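Local coordinates for protein ribose-phosphate pyrophosphokinase (Thermus thermophilus, PDB 7PN0) that probably makes phosphoribosyl diphosphate (PRPP) by transferring the diphosphate of ATP to ribose 5-phosphate, and binds ADP in this crystal form, at residues E161-V166 / L183-A188; A246-Y251 / T270-P275; L39-E44 / V73-G78. All blocks are in the same frame, centred on the assembly; numbering follows the deposited sequence.

Contact 1 of 3, residues E161-V166 / L183-A188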
loop_
_atom_site.group_PDB
_atom_site.type_symbol
_atom_site.label_atom_id
_atom_site.label_comp_id
_atom_site.label_asym_id
_atom_site.label_seq_id
_atom_site.Cartn_x
_atom_site.Cartn_y
_atom_site.Cartn_z
ATOM N N GLU A 161 48.870 -11.138 26.033
ATOM C CA GLU A 161 50.232 -11.566 25.586
ATOM C C GLU A 161 50.191 -13.020 25.111
ATOM O O GLU A 161 51.090 -13.407 24.365
ATOM C CB GLU A 161 51.317 -11.509 26.677
ATOM C CG GLU A 161 51.185 -10.394 27.713
ATOM C CD GLU A 161 50.900 -9.000 27.173
ATOM O OE1 GLU A 161 50.285 -8.189 27.920
ATOM O OE2 GLU A 161 51.289 -8.726 26.009
ATOM N N ASN A 162 49.208 -13.801 25.559
ATOM C CA ASN A 162 49.161 -15.276 25.368
ATOM C C ASN A 162 47.767 -15.717 24.902
ATOM O O ASN A 162 47.378 -16.885 25.183
ATOM C CB ASN A 162 49.579 -15.971 26.670
ATOM C CG ASN A 162 49.664 -17.478 26.562
ATOM O OD1 ASN A 162 49.322 -18.189 27.511
ATOM N ND2 ASN A 162 50.097 -17.975 25.413
ATOM N N ALA A 163 47.053 -14.845 24.182
ATOM C CA ALA A 163 45.645 -15.071 23.775
ATOM C C ALA A 163 45.575 -15.364 22.273
ATOM O O ALA A 163 46.448 -14.878 21.503
ATOM C CB ALA A 163 44.813 -13.871 24.140
ATOM N N VAL A 164 44.548 -16.112 21.872
ATOM C CA VAL A 164 44.219 -16.341 20.440
ATOM C C VAL A 164 42.692 -16.348 20.300
ATOM O O VAL A 164 42.008 -16.892 21.158
ATOM C CB VAL A 164 44.844 -17.666 19.978
ATOM C CG1 VAL A 164 44.365 -18.825 20.822
ATOM C CG2 VAL A 164 44.611 -17.929 18.496
ATOM N N VAL A 165 42.176 -15.753 19.240
ATOM C CA VAL A 165 40.732 -15.830 18.920
ATOM C C VAL A 165 40.500 -17.085 18.057
ATOM O O VAL A 165 41.203 -17.276 17.045
ATOM C CB VAL A 165 40.252 -14.523 18.253
ATOM C CG1 VAL A 165 38.772 -14.571 17.910
ATOM C CG2 VAL A 165 40.543 -13.317 19.129
ATOM N N VAL A 166 39.538 -17.916 18.420
ATOM C CA VAL A 166 39.275 -19.183 17.702
ATOM C C VAL A 166 37.866 -19.111 17.126
ATOM O O VAL A 166 36.928 -18.864 17.908
ATOM C CB VAL A 166 39.416 -20.387 18.644
ATOM C CG1 VAL A 166 39.142 -21.687 17.906
ATOM C CG2 VAL A 166 40.776 -20.383 19.336
ATOM N N LEU A 183 41.838 -6.697 19.133
ATOM C CA LEU A 183 42.724 -7.074 20.273
ATOM C C LEU A 183 44.178 -7.342 19.851
ATOM O O LEU A 183 44.965 -7.661 20.748
ATOM C CB LEU A 183 42.152 -8.328 20.923
ATOM C CG LEU A 183 40.755 -8.163 21.494
ATOM C CD1 LEU A 183 40.356 -9.390 22.285
ATOM C CD2 LEU A 183 40.690 -6.923 22.380
ATOM N N GLY A 184 44.504 -7.290 18.551
ATOM C CA GLY A 184 45.863 -7.525 18.023
ATOM C C GLY A 184 46.291 -8.947 18.269
ATOM O O GLY A 184 47.425 -9.160 18.647
ATOM N N LEU A 185 45.401 -9.895 18.049
ATOM C CA LEU A 185 45.598 -11.318 18.384
ATOM C C LEU A 185 45.615 -12.110 17.086
ATOM O O LEU A 185 44.994 -11.716 16.085
ATOM C CB LEU A 185 44.437 -11.788 19.260
ATOM C CG LEU A 185 44.617 -11.863 20.780
ATOM C CD1 LEU A 185 45.717 -10.976 21.324
ATOM C CD2 LEU A 185 43.299 -11.591 21.479
ATOM N N PRO A 186 46.285 -13.278 17.106
ATOM C CA PRO A 186 46.189 -14.235 16.022
ATOM C C PRO A 186 44.775 -14.823 16.002
ATOM O O PRO A 186 44.106 -14.799 17.017
ATOM C CB PRO A 186 47.234 -15.315 16.370
ATOM C CG PRO A 186 47.404 -15.214 17.879
ATOM C CD PRO A 186 47.139 -13.755 18.211
ATOM N N LEU A 187 44.372 -15.329 14.841
ATOM C CA LEU A 187 43.059 -15.978 14.601
ATOM C C LEU A 187 43.318 -17.441 14.295
ATOM O O LEU A 187 44.196 -17.706 13.488
ATOM C CB LEU A 187 42.347 -15.267 13.450
ATOM C CG LEU A 187 40.954 -15.770 13.101
ATOM C CD1 LEU A 187 39.992 -15.598 14.256
ATOM C CD2 LEU A 187 40.427 -15.051 11.864
ATOM N N ALA A 188 42.641 -18.357 14.975
ATOM C CA ALA A 188 42.772 -19.803 14.716
ATOM C C ALA A 188 41.401 -20.327 14.322
ATOM O O ALA A 188 40.410 -19.641 14.608
ATOM C CB ALA A 188 43.310 -20.512 15.928
#
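Val165 and Leu187 each place a branch anti to the backbone N, CG1 of Val165 at chi1 180° and CG of Leu187 at chi1 -178°, and this brings Leu187 CD1 to 4.0 Å from Val165 CG1 on the sheet face they share. The two side chains meet at a slant. The second branch of Val165, CG2, stands beside its own N and turns toward Leu185, whose side chain crosses it at about a right angle with CD2 4.0 Å from Val165 CG2. That same Leu185 CD2 also rests 3.8 Å from Ala163 CB, so one methyl touches both Ala163 and Val165. On the opposite face Val164 CG2 does similar work, lying 3.9 Å from Ala188 CB and just as near the ring of Pro186.

The backbones run parallel and bind through Val165. Its N donates to Pro186 O at 3.1 Å, and its O accepts a shorter bond, 2.7 Å, from Ala188 N. Leu187 CA adds a CH...O contact to the same Val165 O at 3.3 Å.

These are neighbouring strands of a beta-alpha-beta unit: 163-167, helix 173-183, then 187-194, with Gly184 leaving the helix at positive phi. Val165 and Leu187 both pack on Ala176 of that helix, while strand 213-218 pairs with the other edge of 163-167.

Contact 2 of 3, residues A246-Y251 / T270-P275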
loop_
_atom_site.group_PDB
_atom_site.type_symbol
_atom_site.label_atom_id
_atom_site.label_comp_id
_atom_site.label_asym_id
_atom_site.label_seq_id
_atom_site.Cartn_x
_atom_site.Cartn_y
_atom_site.Cartn_z
ATOM N N ALA A 246 29.286 -13.325 23.793
ATOM C CA ALA A 246 28.256 -13.193 22.747
ATOM C C ALA A 246 27.552 -11.873 22.974
ATOM O O ALA A 246 27.633 -11.345 24.121
ATOM C CB ALA A 246 27.276 -14.349 22.795
ATOM N N THR A 247 26.818 -11.397 21.976
ATOM C CA THR A 247 25.914 -10.243 22.203
ATOM C C THR A 247 24.723 -10.674 23.056
ATOM O O THR A 247 24.468 -10.054 24.137
ATOM C CB THR A 247 25.472 -9.576 20.901
ATOM O OG1 THR A 247 26.645 -9.140 20.192
ATOM C CG2 THR A 247 24.561 -8.430 21.235
ATOM N N HIS A 248 23.998 -11.686 22.596
ATOM C CA HIS A 248 22.682 -12.062 23.151
ATOM C C HIS A 248 22.845 -13.293 24.039
ATOM O O HIS A 248 23.155 -14.403 23.508
ATOM C CB HIS A 248 21.683 -12.302 22.019
ATOM C CG HIS A 248 21.651 -11.201 21.006
ATOM N ND1 HIS A 248 21.233 -9.926 21.328
ATOM C CD2 HIS A 248 21.894 -11.207 19.675
ATOM C CE1 HIS A 248 21.272 -9.171 20.246
ATOM N NE2 HIS A 248 21.694 -9.918 19.216
ATOM N N GLY A 249 22.641 -13.083 25.331
ATOM C CA GLY A 249 22.691 -14.125 26.362
ATOM C C GLY A 249 21.299 -14.630 26.570
ATOM O O GLY A 249 20.602 -14.159 27.501
ATOM N N VAL A 250 20.875 -15.519 25.674
ATOM C CA VAL A 250 19.474 -15.986 25.659
ATOM C C VAL A 250 19.318 -17.077 26.751
ATOM O O VAL A 250 18.377 -16.979 27.566
ATOM C CB VAL A 250 19.078 -16.445 24.251
ATOM C CG1 VAL A 250 17.611 -16.801 24.226
ATOM C CG2 VAL A 250 19.438 -15.413 23.184
ATOM N N TYR A 251 20.268 -18.002 26.856
ATOM C CA TYR A 251 20.441 -18.898 28.048
ATOM C C TYR A 251 19.139 -19.662 28.333
ATOM O O TYR A 251 18.493 -19.506 29.391
ATOM C CB TYR A 251 20.881 -18.072 29.258
ATOM C CG TYR A 251 22.199 -17.359 29.117
ATOM C CD1 TYR A 251 23.308 -17.981 28.577
ATOM C CD2 TYR A 251 22.359 -16.071 29.596
ATOM C CE1 TYR A 251 24.552 -17.369 28.569
ATOM C CE2 TYR A 251 23.578 -15.426 29.536
ATOM C CZ TYR A 251 24.679 -16.067 29.015
ATOM O OH TYR A 251 25.886 -15.428 28.975
ATOM N N THR A 270 25.797 -9.338 26.594
ATOM C CA THR A 270 25.198 -8.038 26.930
ATOM C C THR A 270 23.869 -8.293 27.662
ATOM O O THR A 270 23.441 -9.486 27.875
ATOM C CB THR A 270 25.013 -7.169 25.674
ATOM O OG1 THR A 270 23.846 -7.693 25.025
ATOM C CG2 THR A 270 26.242 -7.116 24.799
ATOM N N ASP A 271 23.171 -7.204 27.944
ATOM C CA ASP A 271 21.859 -7.241 28.613
ATOM C C ASP A 271 20.774 -6.969 27.566
ATOM O O ASP A 271 19.692 -6.533 27.948
ATOM C CB ASP A 271 21.814 -6.304 29.824
ATOM C CG ASP A 271 22.294 -4.874 29.613
ATOM O OD1 ASP A 271 22.697 -4.527 28.485
ATOM O OD2 ASP A 271 22.261 -4.100 30.603
ATOM N N THR A 272 21.013 -7.231 26.279
ATOM C CA THR A 272 19.892 -7.167 25.283
ATOM C C THR A 272 18.741 -8.068 25.763
ATOM O O THR A 272 17.543 -7.754 25.519
ATOM C CB THR A 272 20.321 -7.590 23.866
ATOM O OG1 THR A 272 20.909 -8.879 23.926
ATOM C CG2 THR A 272 21.275 -6.649 23.177
ATOM N N CYS A 273 19.094 -9.186 26.395
ATOM C CA CYS A 273 18.188 -10.111 27.099
ATOM C C CYS A 273 18.489 -10.005 28.582
ATOM O O CYS A 273 19.644 -9.801 28.959
ATOM C CB CYS A 273 18.425 -11.553 26.674
ATOM S SG CYS A 273 18.279 -11.751 24.877
ATOM N N PRO A 274 17.471 -10.105 29.448
ATOM C CA PRO A 274 17.695 -9.988 30.892
ATOM C C PRO A 274 18.688 -11.053 31.336
ATOM O O PRO A 274 18.501 -12.225 31.038
ATOM C CB PRO A 274 16.317 -10.243 31.503
ATOM C CG PRO A 274 15.368 -9.803 30.413
ATOM C CD PRO A 274 16.040 -10.181 29.110
ATOM N N PRO A 275 19.810 -10.686 31.987
ATOM C CA PRO A 275 20.792 -11.690 32.404
ATOM C C PRO A 275 20.213 -12.713 33.383
ATOM O O PRO A 275 19.286 -12.391 34.147
ATOM C CB PRO A 275 21.890 -10.843 33.077
ATOM C CG PRO A 275 21.751 -9.505 32.420
ATOM C CD PRO A 275 20.260 -9.324 32.260
HETATM O O HOH W 1 21.707 -10.445 26.103
HETATM O O HOH W 2 21.464 -12.099 29.216
HETATM O O HOH W 3 18.707 -14.413 29.632
#
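The His248 ring meets Thr272 at its edge, where ND1 and Thr272 OG1 form a 2.8 Å hydrogen bond with OG1 near the ring plane and a nearly straight 164° angle. One face of the imidazole carries Thr247 CG2, offset toward the rim; Tyr90 brings its ring against His248 with the planes about 40° apart, and NE2 is held by Thr127 O. The ring of Tyr251 has Gly249 CA on one face, so close that a beta carbon at Gly249 would run into Tyr251 CE2.

Thr247 O is gripped twice by one residue: Thr270 OG1 at 2.6 Å and Thr270 N at 2.9 Å reach it from opposite faces of the carbonyl plane. Thr270 OG1 sits between its own N and carbonyl carbon (chi1 78°), which also lets it take the N-H of Thr272 at 3.1 Å. A valine here would probably cost Thr247 O one of its two grips and leave Thr272 N without its acceptor, freeing Thr272 to drift from His248.

A water accepts from Gly249 N and Cys273 N, donates to Thr270 O at 2.7 Å and also bonds Thr272 OG1, bridging the two backbones beyond where Thr270 N and Thr247 O bond directly.

Thr270 to Thr272 form an ST turn where strand 266-270 gives way to the loop, in the PRTase-like phosphoribosyl synthetase-associated domain. Thr272 O and Asp271 O accept from Ser57 OG and Asn11 ND2 respectively, tying the loop to the N-terminal domain. A sulfate about 4 Å from the Thr247 side chain, probably from the crystallisation liquor, may mark a pocket.

Contact 3 of 3, residues L39-E44 / V73-G78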
loop_
_atom_site.group_PDB
_atom_site.type_symbol
_atom_site.label_atom_id
_atom_site.label_comp_id
_atom_site.label_asym_id
_atom_site.label_seq_id
_atom_site.Cartn_x
_atom_site.Cartn_y
_atom_site.Cartn_z
ATOM N N LEU A 39 -4.242 -9.837 25.386
ATOM C CA LEU A 39 -3.434 -8.714 25.882
ATOM C C LEU A 39 -4.195 -7.393 25.717
ATOM O O LEU A 39 -5.133 -7.295 24.890
ATOM C CB LEU A 39 -2.128 -8.622 25.088
ATOM C CG LEU A 39 -0.854 -9.218 25.661
ATOM C CD1 LEU A 39 -1.057 -10.096 26.863
ATOM C CD2 LEU A 39 0.007 -9.838 24.597
ATOM N N PHE A 40 -3.767 -6.446 26.518
ATOM C CA PHE A 40 -4.291 -5.063 26.575
ATOM C C PHE A 40 -3.132 -4.140 26.908
ATOM O O PHE A 40 -2.434 -4.372 27.907
ATOM C CB PHE A 40 -5.413 -4.980 27.608
ATOM C CG PHE A 40 -5.944 -3.576 27.812
ATOM C CD1 PHE A 40 -6.960 -3.079 27.020
ATOM C CD2 PHE A 40 -5.451 -2.775 28.825
ATOM C CE1 PHE A 40 -7.452 -1.794 27.212
ATOM C CE2 PHE A 40 -5.960 -1.501 29.031
ATOM C CZ PHE A 40 -6.949 -1.014 28.217
ATOM N N VAL A 41 -2.943 -3.084 26.118
ATOM C CA VAL A 41 -1.894 -2.067 26.394
ATOM C C VAL A 41 -2.582 -0.713 26.565
ATOM O O VAL A 41 -3.650 -0.481 25.955
ATOM C CB VAL A 41 -0.812 -2.020 25.302
ATOM C CG1 VAL A 41 -0.149 -3.395 25.131
ATOM C CG2 VAL A 41 -1.357 -1.479 24.013
ATOM N N ARG A 42 -1.985 0.176 27.348
ATOM C CA ARG A 42 -2.509 1.540 27.531
ATOM C C ARG A 42 -1.370 2.470 27.957
ATOM O O ARG A 42 -0.705 2.184 28.924
ATOM C CB ARG A 42 -3.663 1.511 28.551
ATOM C CG ARG A 42 -4.410 2.844 28.672
ATOM C CD ARG A 42 -5.495 2.863 29.758
ATOM N NE ARG A 42 -4.930 2.582 31.084
ATOM C CZ ARG A 42 -5.348 1.651 31.954
ATOM N NH1 ARG A 42 -4.721 1.516 33.106
ATOM N NH2 ARG A 42 -6.380 0.857 31.694
ATOM N N TYR A 43 -1.227 3.611 27.287
ATOM C CA TYR A 43 -0.299 4.686 27.708
ATOM C C TYR A 43 -1.057 5.580 28.687
ATOM O O TYR A 43 -2.175 6.038 28.394
ATOM C CB TYR A 43 0.229 5.494 26.530
ATOM C CG TYR A 43 1.079 4.692 25.576
ATOM C CD1 TYR A 43 2.408 4.411 25.858
ATOM C CD2 TYR A 43 0.541 4.184 24.394
ATOM C CE1 TYR A 43 3.195 3.686 24.979
ATOM C CE2 TYR A 43 1.321 3.471 23.492
ATOM C CZ TYR A 43 2.636 3.172 23.816
ATOM O OH TYR A 43 3.440 2.475 22.963
ATOM N N GLU A 44 -0.479 5.755 29.853
ATOM C CA GLU A 44 -1.173 6.429 30.983
ATOM C C GLU A 44 -1.212 7.931 30.753
ATOM O O GLU A 44 -2.157 8.583 31.308
ATOM C CB GLU A 44 -0.478 6.070 32.293
ATOM C CG GLU A 44 -0.551 4.570 32.552
ATOM C CD GLU A 44 -1.945 3.954 32.570
ATOM O OE1 GLU A 44 -2.973 4.687 32.404
ATOM O OE2 GLU A 44 -2.016 2.740 32.806
ATOM N N VAL A 73 3.120 -0.277 19.500
ATOM C CA VAL A 73 3.415 0.530 18.292
ATOM C C VAL A 73 2.100 1.047 17.718
ATOM O O VAL A 73 1.961 2.316 17.461
ATOM C CB VAL A 73 4.188 -0.328 17.278
ATOM C CG1 VAL A 73 4.096 0.285 15.901
ATOM C CG2 VAL A 73 5.615 -0.514 17.734
ATOM N N ASP A 74 1.143 0.142 17.564
ATOM C CA ASP A 74 -0.221 0.489 17.079
ATOM C C ASP A 74 -0.870 1.613 17.919
ATOM O O ASP A 74 -1.403 2.609 17.356
ATOM C CB ASP A 74 -1.086 -0.752 17.004
ATOM C CG ASP A 74 -2.468 -0.424 16.503
ATOM O OD1 ASP A 74 -2.593 0.053 15.318
ATOM O OD2 ASP A 74 -3.383 -0.606 17.299
ATOM N N ALA A 75 -0.891 1.412 19.229
ATOM C CA ALA A 75 -1.533 2.305 20.210
ATOM C C ALA A 75 -0.801 3.650 20.181
ATOM O O ALA A 75 -1.482 4.696 20.246
ATOM C CB ALA A 75 -1.503 1.650 21.563
ATOM N N ALA A 76 0.530 3.654 20.020
ATOM C CA ALA A 76 1.329 4.901 19.959
ATOM C C ALA A 76 0.911 5.684 18.729
ATOM O O ALA A 76 0.705 6.925 18.885
ATOM C CB ALA A 76 2.817 4.647 19.953
ATOM N N LYS A 77 0.784 5.041 17.562
ATOM C CA LYS A 77 0.345 5.773 16.340
ATOM C C LYS A 77 -1.089 6.267 16.558
ATOM O O LYS A 77 -1.380 7.430 16.172
ATOM C CB LYS A 77 0.540 4.907 15.086
ATOM C CG LYS A 77 1.979 4.870 14.625
ATOM C CD LYS A 77 2.426 6.259 14.215
ATOM C CE LYS A 77 3.707 6.263 13.443
ATOM N NZ LYS A 77 3.540 5.599 12.126
ATOM N N GLY A 78 -1.939 5.432 17.157
ATOM C CA GLY A 78 -3.364 5.735 17.418
ATOM C C GLY A 78 -3.524 6.901 18.399
ATOM O O GLY A 78 -4.584 7.586 18.376
#
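Tyr43 OH is hydrogen-bonded to Met72 O, one residue ahead of 73-78 in the same helix, and from there it lies 3.8 Å from Ala76 CB. The phenol therefore reaches across from the strand to the helix, and its polar tip, though buried, has a backbone partner. With CG anti to the carbonyl carbon (chi1 -64°), the ring comes to the helix on its CE2 side. Ala75 CB sits at the ring edge, near its plane and 3.9 Å from Tyr43 CE2, while the backbone N of Ala76 approaches CE2 to 3.6 Å.

Two residues back on the same strand face, Val41 puts CG2 between its own N and carbonyl carbon and touches Ala75 CB at 4.0 Å. One alanine methyl is thus shared by Val41 and Tyr43. The small side chains of Ala75 and Ala76 let the two axes approach to 8.8 Å, with an angle of 38° between their directions. Phe6 meets the Tyr43 ring edge-to-face, and Ile54 of strand 51-55 also touches it.

Arg42 points away from the helix and is paired within its own segment: NE donates to Glu44 OE1 at 3.2 Å, nearly straight at 161°. Another copy of the protein lies against both segments: Ile104 of the third subunit packs on Phe40, Arg42 and Ala75, Ser105 of that subunit bonds Asp74, and its Tyr93 bonds Leu39 N.

The arrangement is a two-stranded antiparallel hairpin, 29-33 with 39-43, laid over helix 62-78 in the N-terminal PRTase-like domain. Tyr93 is also an ADP-pocket residue, so the hairpin borders a subunit interface close to a nucleotide site, consistent with PRPP synthases, whose ATP site draws on two subunits.

In the fold
The three contacts are strung along an elongated chain. Contact 3 belongs to the N-terminal domain; contacts 1 and 2 belong to the C-terminal half, and their centres lie 24 Å apart. Contacts 1 and 3 are on opposite sides of the chain's centre, 48 Å apart between centres, whereas contact 2 lies only 6 Å from it. The large sheet links contacts 1 and 2: strands 163-167 and 187-194 are at one side of it, and 266-270, which leads into the loop of contact 2, is toward the other. One bound ADP lies about 9 Å from the Val250 side chain in contact 2, and a different ADP about 11 Å from that of Val41 in contact 3.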